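Local coordinates for protein multiheme cytochrome cf (Carboxydothermus ferrireducens DSM 11255, PDB 6QVM) that probably passes electrons along its eleven c-type hemes, while inserted in the S-layer, to insoluble extracellular Fe(III), at residues T241-M246 with K385-A390; H480-K483 with K487-R490. All blocks are in the same frame, centred on the assembly; numbering follows the deposited sequence.

Contact 1 is complete in sequence before contact 2 begins. Residues 241-246 lie between helix 226-233 and strand 247-248, an edge strand of a five-stranded antiparallel sheet, and 385-390 follow helix 381-384; both segments of contact 2 sit in the loop between helices 473-476 and 493-500. The centres are about 14 Å apart, and T241 joins the two, its CB 3.6 Å from OE1 of Q488 and its CG2 3.7 Å from CA of S481. Contact 1 gives both axial ligands of the chain J heme, H243 and H387; contact 2 gives one ligand of the chain I heme, H480, the other being H355. The closeness of the two hemes is consistent with rapid electron transfer between them.

Contact 1. Residues T241-M246 with K385-A390; sequences TWHPNM and KCHEGA. With HEC (heme c), chain J.
H243 and H387 face each other through the iron of the chain J heme, NE2 to NE2 at 3.9 Å, without a direct bond between them. NE2 of H243 binds FE at 1.9 Å and NE2 of H387 binds it at 2.0 Å from the opposite face, the two bonds being almost collinear. The imidazole planes are turned about 80° against each other, close to perpendicular. On the H387 side C386 adds a covalent tether: its SG, anti to the carbonyl carbon (chi1 -59°), forms a thioether to CAC of the heme at 1.9 Å. On the H243 side, M246 reaches the propionate of pyrrole ring D, with SD 3.4 Å from CGD, and CB of W242 packs on the same carboxylate.

Further out, both loops brace their histidines. The short 3-10 turn at H243-P244 is held by N245, whose backbone N bonds to O of W242 and whose ND2 donates to O of T241 at 2.8 Å. H387 is the centre of an inverse gamma turn, and its ND1 makes a weak bond to O of R393. Beyond it, E388 OE1 accepts the backbone N of A390, while OE2 is hydrogen-bonded to ND1 of H392. This is a bis-histidine c-type heme site: H387 ends a CXXCH motif, and H243, distant in sequence, supplies the sixth ligand.

Contact 2. Residues H480-K483 with K487-R490; sequences HSEK and KQLR. With HEC (heme c), chain I; PO4 (phosphate ion), chain T.
E482 and Q488 meet through side chain and main chain: OE1 of E482 accepts the backbone N of Q488 at 2.8 Å, the N-H meeting it nearly along its C-O bond. With CG anti to the backbone N (chi1 158°) and a bend at chi2, the glutamate carboxylate curls back over the turn, where OE2 accepts the backbone N of both G484 and G486. A water adds a weak bond to OE2, accepts from N of K483 and donates to O of L489 at 2.7 Å. With an alanine here, the amides of G484, G486 and Q488 would lose the carboxylate that receives them, the water its weak bond to OE2, and the turn is likely to be set free to shift.

Q488 runs alongside residues 480-483, its CB and CG each 3.6 Å from O of S481. Its chain is extended beyond CG and carries NE2 to O of S478; K487 and Q488 both have left-handed backbone angles, which help turn the chain here.

The loop belongs to a doubled CXXCH region, directly after the CVTCH motif that ends in H477. H480 binds the iron of the chain I heme with NE2 at 1.9 Å, opposite H355, and its ring meets F235 edge-to-face.

ND1, at the edge of the same ring, donates an almost straight bond (173°) to O3 of a phosphate, probably from the crystallisation liquor, at 3.1 Å. K483 points its CB toward 487-490 and passes its CD by O of L489; bends at chi2 and chi4 then bring NZ to phosphate O1 at 3.3 Å. R490, extended from CG to NE, gives weak bonds from NH1 and NH2 to phosphate O4, while NE is held by O of V474. The anion probably eases the approach of NZ of K483 to NH1 of R490, 4.3 Å apart.

Contact 1. Residues T241-M246 with K385-A390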
ATOM      1  N   THR A 241       2.644  -7.552  -6.101  1.00 27.47           N
ATOM      2  CA  THR A 241       3.598  -6.456  -6.122  1.00 23.30           C
ATOM      3  C   THR A 241       4.923  -6.914  -5.513  1.00 25.66           C
ATOM      4  O   THR A 241       4.999  -7.927  -4.813  1.00 25.09           O
ATOM      5  CB  THR A 241       3.054  -5.234  -5.378  1.00 30.08           C
ATOM      6  OG1 THR A 241       2.899  -5.538  -3.986  1.00 24.58           O
ATOM      7  CG2 THR A 241       1.701  -4.814  -5.951  1.00 27.22           C
ATOM      8  N   TRP A 242       5.983  -6.157  -5.799  1.00 24.19           N
ATOM      9  CA  TRP A 242       7.318  -6.595  -5.406  1.00 27.47           C
ATOM     10  C   TRP A 242       7.568  -6.414  -3.914  1.00 25.41           C
ATOM     11  O   TRP A 242       8.376  -7.147  -3.334  1.00 28.36           O
ATOM     12  CB  TRP A 242       8.370  -5.861  -6.237  1.00 28.88           C
ATOM     13  CG  TRP A 242       8.456  -6.427  -7.619  1.00 34.94           C
ATOM     14  CD1 TRP A 242       7.951  -5.884  -8.769  1.00 25.14           C
ATOM     15  CD2 TRP A 242       9.060  -7.672  -7.993  1.00 28.30           C
ATOM     16  NE1 TRP A 242       8.216  -6.712  -9.835  1.00 30.41           N
ATOM     17  CE2 TRP A 242       8.890  -7.818  -9.384  1.00 26.23           C
ATOM     18  CE3 TRP A 242       9.737  -8.675  -7.286  1.00 29.14           C
ATOM     19  CZ2 TRP A 242       9.369  -8.924 -10.080  1.00 26.84           C
ATOM     20  CZ3 TRP A 242      10.206  -9.776  -7.978  1.00 27.27           C
ATOM     21  CH2 TRP A 242      10.020  -9.893  -9.361  1.00 30.15           C
ATOM     22  N   HIS A 243       6.880  -5.461  -3.280  1.00 25.08           N
ATOM     23  CA  HIS A 243       7.051  -5.155  -1.861  1.00 20.85           C
ATOM     24  C   HIS A 243       6.987  -6.416  -0.998  1.00 24.99           C
ATOM     25  O   HIS A 243       7.965  -6.720  -0.302  1.00 24.82           O
ATOM     26  CB  HIS A 243       6.010  -4.130  -1.393  1.00 19.64           C
ATOM     27  CG  HIS A 243       6.426  -2.707  -1.582  1.00 21.82           C
ATOM     28  ND1 HIS A 243       5.541  -1.718  -1.954  1.00 23.28           N
ATOM     29  CD2 HIS A 243       7.631  -2.106  -1.451  1.00 21.43           C
ATOM     30  CE1 HIS A 243       6.183  -0.567  -2.039  1.00 24.51           C
ATOM     31  NE2 HIS A 243       7.453  -0.774  -1.738  1.00 25.91           N
ATOM     32  N   PRO A 244       5.897  -7.196  -1.021  1.00 23.92           N
ATOM     33  CA  PRO A 244       5.843  -8.373  -0.141  1.00 24.12           C
ATOM     34  C   PRO A 244       6.731  -9.522  -0.590  1.00 27.66           C
ATOM     35  O   PRO A 244       6.872 -10.494   0.164  1.00 30.60           O
ATOM     36  CB  PRO A 244       4.366  -8.770  -0.183  1.00 20.76           C
ATOM     37  CG  PRO A 244       3.934  -8.367  -1.539  1.00 23.18           C
ATOM     38  CD  PRO A 244       4.668  -7.085  -1.833  1.00 26.28           C
ATOM     39  N   ASN A 245       7.344  -9.442  -1.771  1.00 25.19           N
ATOM     40  CA  ASN A 245       8.163 -10.521  -2.308  1.00 24.40           C
ATOM     41  C   ASN A 245       9.661 -10.242  -2.229  1.00 29.21           C
ATOM     42  O   ASN A 245      10.449 -10.975  -2.836  1.00 32.37           O
ATOM     43  CB  ASN A 245       7.765 -10.805  -3.761  1.00 25.75           C
ATOM     44  CG  ASN A 245       6.375 -11.408  -3.880  1.00 30.50           C
ATOM     45  OD1 ASN A 245       6.138 -12.538  -3.451  1.00 32.35           O
ATOM     46  ND2 ASN A 245       5.451 -10.659  -4.467  1.00 27.86           N
ATOM     47  N   MET A 246      10.074  -9.208  -1.497  1.00 24.12           N
ATOM     48  CA  MET A 246      11.481  -8.810  -1.496  1.00 26.49           C
ATOM     49  C   MET A 246      12.392  -9.903  -0.943  1.00 28.94           C
ATOM     50  O   MET A 246      13.536 -10.044  -1.397  1.00 28.81           O
ATOM     51  CB  MET A 246      11.654  -7.519  -0.694  1.00 35.43           C
ATOM     52  CG  MET A 246      13.089  -7.028  -0.561  1.00 34.16           C
ATOM     53  SD  MET A 246      13.790  -6.437  -2.115  1.00 39.00           S
ATOM     54  CE  MET A 246      15.288  -5.641  -1.540  1.00 34.29           C
ATOM     55  N   LYS A 385      10.825   6.524   4.525  1.00 29.51           N
ATOM     56  CA  LYS A 385      11.674   5.861   5.508  1.00 25.78           C
ATOM     57  C   LYS A 385      12.447   4.700   4.901  1.00 26.50           C
ATOM     58  O   LYS A 385      13.431   4.250   5.497  1.00 24.69           O
ATOM     59  CB  LYS A 385      10.838   5.391   6.696  1.00 27.72           C
ATOM     60  CG  LYS A 385       9.691   4.474   6.332  1.00 29.81           C
ATOM     61  CD  LYS A 385       8.519   4.696   7.281  1.00 36.48           C
ATOM     62  CE  LYS A 385       7.881   3.381   7.718  1.00 39.62           C
ATOM     63  NZ  LYS A 385       6.834   3.583   8.762  1.00 41.90           N
ATOM     64  N   CYS A 386      12.025   4.209   3.735  1.00 26.59           N
ATOM     65  CA  CYS A 386      12.804   3.273   2.932  1.00 27.53           C
ATOM     66  C   CYS A 386      13.293   3.881   1.626  1.00 28.24           C
ATOM     67  O   CYS A 386      14.455   3.694   1.264  1.00 34.47           O
ATOM     68  CB  CYS A 386      11.987   2.015   2.624  1.00 26.09           C
ATOM     69  SG  CYS A 386      11.404   1.111   4.077  1.00 32.06           S
ATOM     70  N   HIS A 387      12.435   4.614   0.915  1.00 25.40           N
ATOM     71  CA  HIS A 387      12.839   5.333  -0.293  1.00 27.84           C
ATOM     72  C   HIS A 387      13.346   6.721   0.099  1.00 32.36           C
ATOM     73  O   HIS A 387      12.714   7.747  -0.156  1.00 29.97           O
ATOM     74  CB  HIS A 387      11.673   5.440  -1.267  1.00 25.16           C
ATOM     75  CG  HIS A 387      11.050   4.133  -1.645  1.00 32.37           C
ATOM     76  ND1 HIS A 387      11.304   3.516  -2.851  1.00 30.58           N
ATOM     77  CD2 HIS A 387      10.149   3.351  -1.004  1.00 33.48           C
ATOM     78  CE1 HIS A 387      10.609   2.394  -2.924  1.00 35.24           C
ATOM     79  NE2 HIS A 387       9.897   2.272  -1.817  1.00 36.03           N
ATOM     80  N   GLU A 388      14.525   6.742   0.724  1.00 32.19           N
ATOM     81  CA  GLU A 388      14.956   7.953   1.413  1.00 36.86           C
ATOM     82  C   GLU A 388      15.388   9.063   0.465  1.00 37.02           C
ATOM     83  O   GLU A 388      15.488  10.215   0.897  1.00 40.84           O
ATOM     84  CB  GLU A 388      16.094   7.634   2.384  1.00 34.74           C
ATOM     85  CG  GLU A 388      17.479   7.600   1.756  1.00 33.50           C
ATOM     86  CD  GLU A 388      17.709   6.388   0.875  1.00 41.26           C
ATOM     87  OE1 GLU A 388      18.155   6.566  -0.276  1.00 46.35           O
ATOM     88  OE2 GLU A 388      17.463   5.254   1.334  1.00 44.13           O
ATOM     89  N   GLY A 389      15.652   8.754  -0.803  1.00 33.30           N
ATOM     90  CA  GLY A 389      16.027   9.764  -1.771  1.00 37.52           C
ATOM     91  C   GLY A 389      17.512   9.887  -2.042  1.00 38.28           C
ATOM     92  O   GLY A 389      17.908  10.739  -2.845  1.00 45.83           O
ATOM     93  N   ALA A 390      18.344   9.077  -1.393  1.00 37.19           N
ATOM     94  CA  ALA A 390      19.762   9.037  -1.716  1.00 33.16           C
ATOM     95  C   ALA A 390      20.009   7.939  -2.742  1.00 34.11           C
ATOM     96  O   ALA A 390      19.903   8.181  -3.947  1.00 42.42           O
ATOM     97  CB  ALA A 390      20.599   8.807  -0.459  1.00 30.88           C
TER
HETATM   98 FE   HEC J 706       8.663   0.741  -1.792  1.00 22.82          FE
HETATM   99  CHA HEC J 706       9.862  -1.203  -4.314  1.00 20.75           C
HETATM  100  CHB HEC J 706       6.916   2.632  -4.091  1.00 22.39           C
HETATM  101  CHC HEC J 706       7.016   2.346   0.768  1.00 23.10           C
HETATM  102  CHD HEC J 706      10.807  -0.718   0.493  1.00 21.19           C
HETATM  103  NA  HEC J 706       8.417   0.719  -3.815  1.00 25.45           N
HETATM  104  C1A HEC J 706       9.053  -0.149  -4.680  1.00 24.65           C
HETATM  105  C2A HEC J 706       8.725   0.240  -6.036  1.00 27.75           C
HETATM  106  C3A HEC J 706       7.915   1.302  -5.976  1.00 26.70           C
HETATM  107  C4A HEC J 706       7.713   1.625  -4.580  1.00 24.87           C
HETATM  108  CMA HEC J 706       7.323   2.053  -7.183  1.00 24.37           C
HETATM  109  CAA HEC J 706       9.235  -0.456  -7.316  1.00 22.42           C
HETATM  110  CBA HEC J 706       8.211  -1.495  -7.763  1.00 30.42           C
HETATM  111  CGA HEC J 706       8.650  -2.061  -9.088  1.00 43.84           C
HETATM  112  O1A HEC J 706       9.879  -2.277  -9.288  1.00 39.84           O
HETATM  113  O2A HEC J 706       7.761  -2.303  -9.944  1.00 41.83           O
HETATM  114  NB  HEC J 706       7.241   2.220  -1.682  1.00 18.42           N
HETATM  115  C1B HEC J 706       6.615   2.823  -2.759  1.00 22.60           C
HETATM  116  C2B HEC J 706       5.587   3.702  -2.247  1.00 20.29           C
HETATM  117  C3B HEC J 706       5.617   3.635  -0.899  1.00 18.34           C
HETATM  118  C4B HEC J 706       6.659   2.693  -0.521  1.00 19.60           C
HETATM  119  CMB HEC J 706       4.687   4.575  -3.151  1.00 24.03           C
HETATM  120  CAB HEC J 706       4.712   4.405   0.096  1.00 30.02           C
HETATM  121  CBB HEC J 706       3.204   4.117  -0.118  1.00 19.83           C
HETATM  122  NC  HEC J 706       8.918   0.844   0.241  1.00 19.12           N
HETATM  123  C1C HEC J 706       8.062   1.501   1.115  1.00 17.92           C
HETATM  124  C2C HEC J 706       8.464   1.177   2.476  1.00 17.97           C
HETATM  125  C3C HEC J 706       9.474   0.276   2.411  1.00 20.22           C
HETATM  126  C4C HEC J 706       9.801   0.088   0.999  1.00 20.82           C
HETATM  127  CMC HEC J 706       7.726   1.659   3.750  1.00 16.37           C
HETATM  128  CAC HEC J 706      10.262  -0.378   3.588  1.00 25.65           C
HETATM  129  CBC HEC J 706       9.375  -1.186   4.567  1.00 21.70           C
HETATM  130  ND  HEC J 706      10.108  -0.726  -1.893  1.00 18.96           N
HETATM  131  C1D HEC J 706      10.874  -1.172  -0.812  1.00 21.11           C
HETATM  132  C2D HEC J 706      11.779  -2.192  -1.289  1.00 23.80           C
HETATM  133  C3D HEC J 706      11.479  -2.338  -2.784  1.00 24.02           C
HETATM  134  C4D HEC J 706      10.429  -1.393  -3.072  1.00 22.53           C
HETATM  135  CMD HEC J 706      12.826  -2.976  -0.476  1.00 26.00           C
HETATM  136  CAD HEC J 706      12.137  -3.311  -3.776  1.00 24.10           C
HETATM  137  CBD HEC J 706      11.180  -4.505  -3.860  1.00 26.78           C
HETATM  138  CGD HEC J 706      11.755  -5.641  -4.667  1.00 33.65           C
HETATM  139  O1D HEC J 706      12.645  -5.370  -5.516  1.00 33.09           O
HETATM  140  O2D HEC J 706      11.315  -6.806  -4.466  1.00 34.62           O

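Contact 2. Residues H480-K483 with K487-R490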
ATOM      1  N   HIS A 480      -0.786  -0.426  -3.510  1.00 22.38           N
ATOM      2  CA  HIS A 480      -1.476  -1.691  -3.335  1.00 22.24           C
ATOM      3  C   HIS A 480      -1.461  -2.595  -4.557  1.00 28.94           C
ATOM      4  O   HIS A 480      -1.736  -3.790  -4.413  1.00 33.90           O
ATOM      5  CB  HIS A 480      -2.939  -1.453  -2.934  1.00 15.92           C
ATOM      6  CG  HIS A 480      -3.100  -0.781  -1.611  1.00 23.69           C
ATOM      7  ND1 HIS A 480      -4.038   0.204  -1.391  1.00 24.24           N
ATOM      8  CD2 HIS A 480      -2.447  -0.951  -0.437  1.00 21.10           C
ATOM      9  CE1 HIS A 480      -3.963   0.606  -0.136  1.00 26.30           C
ATOM     10  NE2 HIS A 480      -3.003  -0.076   0.465  1.00 24.89           N
ATOM     11  N   SER A 481      -1.161  -2.076  -5.742  1.00 32.17           N
ATOM     12  CA  SER A 481      -1.271  -2.924  -6.917  1.00 36.79           C
ATOM     13  C   SER A 481      -0.465  -2.339  -8.063  1.00 36.37           C
ATOM     14  O   SER A 481      -0.174  -1.139  -8.100  1.00 40.98           O
ATOM     15  CB  SER A 481      -2.737  -3.098  -7.339  1.00 34.60           C
ATOM     16  OG  SER A 481      -3.283  -1.873  -7.788  1.00 41.27           O
ATOM     17  N   GLU A 482      -0.120  -3.215  -9.002  1.00 33.12           N
ATOM     18  CA  GLU A 482       0.510  -2.857 -10.268  1.00 39.27           C
ATOM     19  C   GLU A 482      -0.515  -3.056 -11.378  1.00 38.77           C
ATOM     20  O   GLU A 482      -1.012  -4.171 -11.572  1.00 43.49           O
ATOM     21  CB  GLU A 482       1.755  -3.711 -10.512  1.00 33.45           C
ATOM     22  CG  GLU A 482       2.173  -3.805 -11.968  1.00 37.99           C
ATOM     23  CD  GLU A 482       2.775  -2.515 -12.489  1.00 49.07           C
ATOM     24  OE1 GLU A 482       3.443  -1.806 -11.702  1.00 48.59           O
ATOM     25  OE2 GLU A 482       2.580  -2.217 -13.689  1.00 47.64           O
ATOM     26  N   LYS A 483      -0.834  -1.979 -12.094  1.00 36.81           N
ATOM     27  CA  LYS A 483      -1.918  -1.980 -13.069  1.00 47.54           C
ATOM     28  C   LYS A 483      -1.440  -2.139 -14.509  1.00 44.17           C
ATOM     29  O   LYS A 483      -2.255  -2.032 -15.430  1.00 42.61           O
ATOM     30  CB  LYS A 483      -2.745  -0.698 -12.932  1.00 44.20           C
ATOM     31  CG  LYS A 483      -3.403  -0.546 -11.569  1.00 63.82           C
ATOM     32  CD  LYS A 483      -3.349   0.888 -11.078  1.00 68.33           C
ATOM     33  CE  LYS A 483      -3.404   0.955  -9.558  1.00 62.19           C
ATOM     34  NZ  LYS A 483      -4.773   1.231  -9.046  1.00 51.37           N
ATOM     35  N   LYS A 487       6.184   0.264 -12.281  1.00 24.50           N
ATOM     36  CA  LYS A 487       6.491   1.050 -11.084  1.00 25.79           C
ATOM     37  C   LYS A 487       5.237   1.382 -10.284  1.00 22.68           C
ATOM     38  O   LYS A 487       5.198   2.381  -9.558  1.00 33.81           O
ATOM     39  CB  LYS A 487       7.246   2.333 -11.441  1.00 23.78           C
ATOM     40  CG  LYS A 487       8.490   2.100 -12.302  1.00 28.40           C
ATOM     41  CD  LYS A 487       9.426   1.080 -11.667  1.00 31.91           C
ATOM     42  CE  LYS A 487      10.628   0.807 -12.549  1.00 33.76           C
ATOM     43  NZ  LYS A 487      11.521  -0.220 -11.955  1.00 40.58           N
ATOM     44  N   GLN A 488       4.206   0.548 -10.426  1.00 25.14           N
ATOM     45  CA  GLN A 488       2.932   0.730  -9.733  1.00 28.75           C
ATOM     46  C   GLN A 488       2.341   2.113  -9.993  1.00 27.84           C
ATOM     47  O   GLN A 488       1.641   2.668  -9.143  1.00 30.20           O
ATOM     48  CB  GLN A 488       3.074   0.461  -8.231  1.00 23.23           C
ATOM     49  CG  GLN A 488       3.451  -0.987  -7.915  1.00 28.93           C
ATOM     50  CD  GLN A 488       3.638  -1.255  -6.438  1.00 27.03           C
ATOM     51  OE1 GLN A 488       4.546  -1.984  -6.043  1.00 33.18           O
ATOM     52  NE2 GLN A 488       2.775  -0.679  -5.613  1.00 23.01           N
ATOM     53  N   LEU A 489       2.615   2.669 -11.171  1.00 25.62           N
ATOM     54  CA  LEU A 489       2.034   3.943 -11.559  1.00 27.06           C
ATOM     55  C   LEU A 489       0.550   3.776 -11.857  1.00 30.82           C
ATOM     56  O   LEU A 489       0.090   2.705 -12.267  1.00 32.79           O
ATOM     57  CB  LEU A 489       2.759   4.505 -12.782  1.00 20.07           C
ATOM     58  CG  LEU A 489       4.225   4.902 -12.590  1.00 23.04           C
ATOM     59  CD1 LEU A 489       4.895   5.149 -13.930  1.00 20.89           C
ATOM     60  CD2 LEU A 489       4.323   6.141 -11.712  1.00 22.35           C
ATOM     61  N   ARG A 490      -0.206   4.855 -11.645  1.00 38.54           N
ATOM     62  CA  ARG A 490      -1.645   4.819 -11.876  1.00 43.75           C
ATOM     63  C   ARG A 490      -2.019   5.040 -13.338  1.00 41.05           C
ATOM     64  O   ARG A 490      -3.145   4.718 -13.726  1.00 47.45           O
ATOM     65  CB  ARG A 490      -2.339   5.867 -11.010  1.00 44.93           C
ATOM     66  CG  ARG A 490      -1.946   5.792  -9.545  1.00 45.22           C
ATOM     67  CD  ARG A 490      -2.678   6.820  -8.710  1.00 32.29           C
ATOM     68  NE  ARG A 490      -2.391   6.651  -7.289  1.00 38.33           N
ATOM     69  CZ  ARG A 490      -3.001   5.768  -6.500  1.00 34.03           C
ATOM     70  NH1 ARG A 490      -3.932   4.963  -6.990  1.00 33.37           N
ATOM     71  NH2 ARG A 490      -2.678   5.686  -5.219  1.00 31.55           N
TER
HETATM   72 FE   HEC I 705      -2.825   0.155   2.390  1.00 25.78          FE
HETATM   73  CHA HEC I 705      -5.053   2.753   2.181  1.00 25.04           C
HETATM   74  CHB HEC I 705      -5.414  -1.921   3.371  1.00 22.28           C
HETATM   75  CHC HEC I 705      -0.711  -2.536   2.271  1.00 19.82           C
HETATM   76  CHD HEC I 705      -0.153   2.286   2.090  1.00 26.67           C
HETATM   77  NA  HEC I 705      -4.853   0.366   2.719  1.00 24.38           N
HETATM   78  C1A HEC I 705      -5.570   1.542   2.599  1.00 24.41           C
HETATM   79  C2A HEC I 705      -6.949   1.297   2.980  1.00 30.43           C
HETATM   80  C3A HEC I 705      -7.035  -0.000   3.322  1.00 28.00           C
HETATM   81  C4A HEC I 705      -5.727  -0.600   3.159  1.00 22.95           C
HETATM   82  CMA HEC I 705      -8.286  -0.750   3.819  1.00 24.69           C
HETATM   83  CAA HEC I 705      -8.052   2.393   2.999  1.00 30.78           C
HETATM   84  CBA HEC I 705      -9.280   2.117   2.119  1.00 39.50           C
HETATM   85  CGA HEC I 705      -8.928   1.463   0.806  1.00 58.33           C
HETATM   86  O1A HEC I 705      -8.077   2.015   0.058  1.00 65.70           O
HETATM   87  O2A HEC I 705      -9.519   0.392   0.503  1.00 62.63           O
HETATM   88  NB  HEC I 705      -3.014  -1.853   2.783  1.00 22.32           N
HETATM   89  C1B HEC I 705      -4.202  -2.509   3.068  1.00 25.39           C
HETATM   90  C2B HEC I 705      -3.954  -3.933   3.001  1.00 22.76           C
HETATM   91  C3B HEC I 705      -2.644  -4.116   2.713  1.00 22.23           C
HETATM   92  C4B HEC I 705      -2.036  -2.801   2.554  1.00 22.29           C
HETATM   93  CMB HEC I 705      -5.031  -4.998   3.312  1.00 21.86           C
HETATM   94  CAB HEC I 705      -1.883  -5.460   2.559  1.00 20.11           C
HETATM   95  CBB HEC I 705      -2.543  -6.383   1.510  1.00 16.15           C
HETATM   96  NC  HEC I 705      -0.803  -0.071   2.270  1.00 23.45           N
HETATM   97  C1C HEC I 705      -0.137  -1.281   2.182  1.00 19.01           C
HETATM   98  C2C HEC I 705       1.282  -1.014   2.020  1.00 21.50           C
HETATM   99  C3C HEC I 705       1.427   0.318   1.830  1.00 22.67           C
HETATM  100  C4C HEC I 705       0.126   0.934   2.077  1.00 26.08           C
HETATM  101  CMC HEC I 705       2.322  -2.119   1.722  1.00 18.94           C
HETATM  102  CAC HEC I 705       2.741   1.119   1.588  1.00 23.71           C
HETATM  103  CBC HEC I 705       3.573   0.644   0.372  1.00 18.68           C
HETATM  104  ND  HEC I 705      -2.631   2.204   2.190  1.00 27.04           N
HETATM  105  C1D HEC I 705      -1.409   2.852   2.028  1.00 31.11           C
HETATM  106  C2D HEC I 705      -1.666   4.250   1.801  1.00 29.54           C
HETATM  107  C3D HEC I 705      -3.189   4.404   1.834  1.00 31.32           C
HETATM  108  C4D HEC I 705      -3.711   3.078   2.074  1.00 31.00           C
HETATM  109  CMD HEC I 705      -0.617   5.351   1.575  1.00 32.04           C
HETATM  110  CAD HEC I 705      -3.991   5.700   1.615  1.00 43.83           C
HETATM  111  CBD HEC I 705      -4.465   5.617   0.163  1.00 48.13           C
HETATM  112  CGD HEC I 705      -4.702   6.987  -0.423  1.00 74.74           C
HETATM  113  O1D HEC I 705      -4.522   7.138  -1.664  1.00 83.43           O
HETATM  114  O2D HEC I 705      -5.066   7.921   0.346  1.00 62.49           O
HETATM  115  P   PO4 T 723      -5.214   1.764  -4.943  1.00 79.17           P
HETATM  116  O1  PO4 T 723      -4.818   0.597  -5.825  1.00 68.55           O
HETATM  117  O2  PO4 T 723      -6.228   2.624  -5.660  1.00 91.65           O
HETATM  118  O3  PO4 T 723      -5.817   1.251  -3.658  1.00 70.49           O
HETATM  119  O4  PO4 T 723      -4.012   2.618  -4.614  1.00 73.28           O
HETATM  120  O   HOH W   1       1.073   0.373 -13.149  1.00 34.27           O